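PDB 2F7L: Phosphoglucosamine/phosphogalactosamine mutase from Sulfolobus tokodaii, which catalyses the interconversion of the 6- and 1-phosphates of glucosamine and galactosamine, supplying precursors for UDP-N-acetylglucosamine and UDP-N-acetylgalactosamine. Local coordinates for residues K279-A284 against N320-F325. Numbering follows the deposited sequence.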
ATOM      1  N   LYS A 279      -8.258  17.781 -11.670  1.00 57.98           N
ATOM      2  CA  LYS A 279      -7.144  17.066 -12.292  1.00 56.83           C
ATOM      3  C   LYS A 279      -5.971  17.361 -11.358  1.00 55.41           C
ATOM      4  O   LYS A 279      -5.480  18.497 -11.273  1.00 54.98           O
ATOM      5  CB  LYS A 279      -6.837  17.601 -13.700  1.00 58.38           C
ATOM      6  CG  LYS A 279      -8.049  17.852 -14.612  1.00 59.40           C
ATOM      7  CD  LYS A 279      -8.794  16.578 -14.971  1.00 60.95           C
ATOM      8  CE  LYS A 279      -9.966  16.872 -15.898  1.00 60.96           C
ATOM      9  NZ  LYS A 279     -10.832  15.671 -16.026  1.00 62.20           N
ATOM     10  N   LYS A 280      -5.547  16.329 -10.640  1.00 53.12           N
ATOM     11  CA  LYS A 280      -4.481  16.467  -9.679  1.00 50.58           C
ATOM     12  C   LYS A 280      -4.407  15.187  -8.862  1.00 48.60           C
ATOM     13  O   LYS A 280      -5.428  14.702  -8.365  1.00 48.19           O
ATOM     14  CB  LYS A 280      -4.799  17.622  -8.756  1.00 50.93           C
ATOM     15  CG  LYS A 280      -3.817  17.806  -7.631  1.00 52.35           C
ATOM     16  CD  LYS A 280      -4.451  18.588  -6.495  1.00 53.85           C
ATOM     17  CE  LYS A 280      -5.610  19.441  -6.993  1.00 54.87           C
ATOM     18  NZ  LYS A 280      -5.238  20.208  -8.229  1.00 56.11           N
ATOM     19  N   ILE A 281      -3.194  14.661  -8.715  1.00 45.56           N
ATOM     20  CA  ILE A 281      -2.970  13.446  -7.966  1.00 42.46           C
ATOM     21  C   ILE A 281      -1.815  13.642  -6.990  1.00 41.56           C
ATOM     22  O   ILE A 281      -1.036  14.579  -7.133  1.00 42.12           O
ATOM     23  CB  ILE A 281      -2.684  12.273  -8.933  1.00 41.92           C
ATOM     24  CG1 ILE A 281      -1.365  12.497  -9.683  1.00 40.71           C
ATOM     25  CG2 ILE A 281      -3.842  12.145  -9.938  1.00 40.38           C
ATOM     26  CD1 ILE A 281      -0.134  12.145  -8.906  1.00 38.37           C
ATOM     27  N   VAL A 282      -1.725  12.765  -5.990  1.00 40.33           N
ATOM     28  CA  VAL A 282      -0.677  12.813  -4.968  1.00 37.81           C
ATOM     29  C   VAL A 282       0.216  11.597  -5.148  1.00 37.34           C
ATOM     30  O   VAL A 282      -0.248  10.538  -5.548  1.00 37.79           O
ATOM     31  CB  VAL A 282      -1.287  12.733  -3.549  1.00 37.37           C
ATOM     32  CG1 VAL A 282      -0.199  12.753  -2.486  1.00 36.34           C
ATOM     33  CG2 VAL A 282      -2.248  13.876  -3.338  1.00 37.61           C
ATOM     34  N   THR A 283       1.505  11.743  -4.884  1.00 36.75           N
ATOM     35  CA  THR A 283       2.416  10.597  -4.958  1.00 35.64           C
ATOM     36  C   THR A 283       3.690  10.888  -4.173  1.00 34.54           C
ATOM     37  O   THR A 283       4.035  12.047  -3.927  1.00 34.73           O
ATOM     38  CB  THR A 283       2.773  10.202  -6.406  1.00 35.24           C
ATOM     39  OG1 THR A 283       3.124   8.813  -6.425  1.00 35.24           O
ATOM     40  CG2 THR A 283       3.953  11.008  -6.921  1.00 34.12           C
ATOM     41  N   ALA A 284       4.378   9.837  -3.755  1.00 33.24           N
ATOM     42  CA  ALA A 284       5.592  10.023  -2.982  1.00 32.21           C
ATOM     43  C   ALA A 284       6.823  10.246  -3.860  1.00 31.88           C
ATOM     44  O   ALA A 284       6.930   9.756  -4.997  1.00 30.61           O
ATOM     45  CB  ALA A 284       5.809   8.842  -2.052  1.00 31.32           C
ATOM     46  N   ASN A 320      -8.885  16.807  -1.613  1.00 51.51           N
ATOM     47  CA  ASN A 320      -9.879  16.369  -2.574  1.00 51.51           C
ATOM     48  C   ASN A 320      -9.241  16.088  -3.920  1.00 50.67           C
ATOM     49  O   ASN A 320      -9.699  16.573  -4.946  1.00 50.08           O
ATOM     50  CB  ASN A 320     -10.923  17.464  -2.711  1.00 53.15           C
ATOM     51  CG  ASN A 320     -12.100  17.039  -3.538  1.00 55.57           C
ATOM     52  OD1 ASN A 320     -12.858  16.142  -3.147  1.00 56.30           O
ATOM     53  ND2 ASN A 320     -12.273  17.682  -4.699  1.00 56.88           N
ATOM     54  N   ALA A 321      -8.176  15.295  -3.903  1.00 50.15           N
ATOM     55  CA  ALA A 321      -7.446  14.961  -5.119  1.00 49.68           C
ATOM     56  C   ALA A 321      -8.167  13.957  -6.017  1.00 49.31           C
ATOM     57  O   ALA A 321      -9.164  13.348  -5.627  1.00 49.93           O
ATOM     58  CB  ALA A 321      -6.069  14.435  -4.753  1.00 49.25           C
ATOM     59  N   LEU A 322      -7.656  13.783  -7.227  1.00 48.21           N
ATOM     60  CA  LEU A 322      -8.261  12.849  -8.162  1.00 46.77           C
ATOM     61  C   LEU A 322      -7.962  11.437  -7.707  1.00 45.80           C
ATOM     62  O   LEU A 322      -8.851  10.606  -7.662  1.00 45.91           O
ATOM     63  CB  LEU A 322      -7.705  13.058  -9.575  1.00 46.93           C
ATOM     64  CG  LEU A 322      -8.306  12.175 -10.672  1.00 47.29           C
ATOM     65  CD1 LEU A 322      -9.761  12.584 -10.907  1.00 46.81           C
ATOM     66  CD2 LEU A 322      -7.492  12.303 -11.960  1.00 46.90           C
ATOM     67  N   ALA A 323      -6.697  11.171  -7.389  1.00 44.99           N
ATOM     68  CA  ALA A 323      -6.250   9.854  -6.935  1.00 44.01           C
ATOM     69  C   ALA A 323      -4.884   9.979  -6.274  1.00 43.75           C
ATOM     70  O   ALA A 323      -4.327  11.075  -6.185  1.00 44.57           O
ATOM     71  CB  ALA A 323      -6.160   8.880  -8.112  1.00 42.83           C
ATOM     72  N   GLY A 324      -4.352   8.858  -5.799  1.00 42.20           N
ATOM     73  CA  GLY A 324      -3.041   8.871  -5.186  1.00 40.07           C
ATOM     74  C   GLY A 324      -2.430   7.518  -5.443  1.00 39.23           C
ATOM     75  O   GLY A 324      -3.142   6.595  -5.803  1.00 39.77           O
ATOM     76  N   PHE A 325      -1.117   7.395  -5.310  1.00 38.64           N
ATOM     77  CA  PHE A 325      -0.472   6.103  -5.483  1.00 38.27           C
ATOM     78  C   PHE A 325       0.989   6.124  -5.042  1.00 39.16           C
ATOM     79  O   PHE A 325       1.578   7.194  -4.837  1.00 38.95           O
ATOM     80  CB  PHE A 325      -0.586   5.605  -6.930  1.00 36.95           C
ATOM     81  CG  PHE A 325       0.230   6.384  -7.926  1.00 36.62           C
ATOM     82  CD1 PHE A 325      -0.282   7.532  -8.529  1.00 37.17           C
ATOM     83  CD2 PHE A 325       1.513   5.963  -8.277  1.00 35.86           C
ATOM     84  CE1 PHE A 325       0.472   8.251  -9.472  1.00 36.10           C
ATOM     85  CE2 PHE A 325       2.270   6.666  -9.205  1.00 35.62           C
ATOM     86  CZ  PHE A 325       1.747   7.815  -9.806  1.00 35.72           C
TER
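Val282 and Gly324 pair as neighbours in two parallel strands, 280-284 and 323-326, at the centre of the mixed four-stranded sheet of alpha/beta/alpha domain III. The axes of 280-284 and 323-325 run 16° apart. Val282 bonds both ways, its N to Ala323 O at 3.1 Å and its O to Phe325 N at 3.3 Å. Leu322 N gives its hydrogen to Lys280 O at 2.7 Å, almost in line with the carbonyl.

Ile281, Thr283 and Phe325 share the face toward helix 259-272. In Ile281, CB rests 3.4 Å from Ala323 O; CG2, anti to the carbonyl carbon, lies against the Ala323 backbone and Leu322 CB, while the other branch carries CD1 to 4.0 Å from Phe325 CE1. In Phe325, chi1 of 70° sets CG between its own N and carbonyl carbon; beyond it the ring reaches strand 280-284, and the side chain also touches Asp260 of that helix. An alanine at Phe325 would probably leave Ile281 CD1 without its aromatic neighbour and open a gap beside Thr283.

Thr283 OG1 also bonds Ser287 OG; it donates to Phe325 O at 2.7 Å, from 47° out of the carbonyl plane, and sits 3.6 Å above the centre of the Phe325 ring.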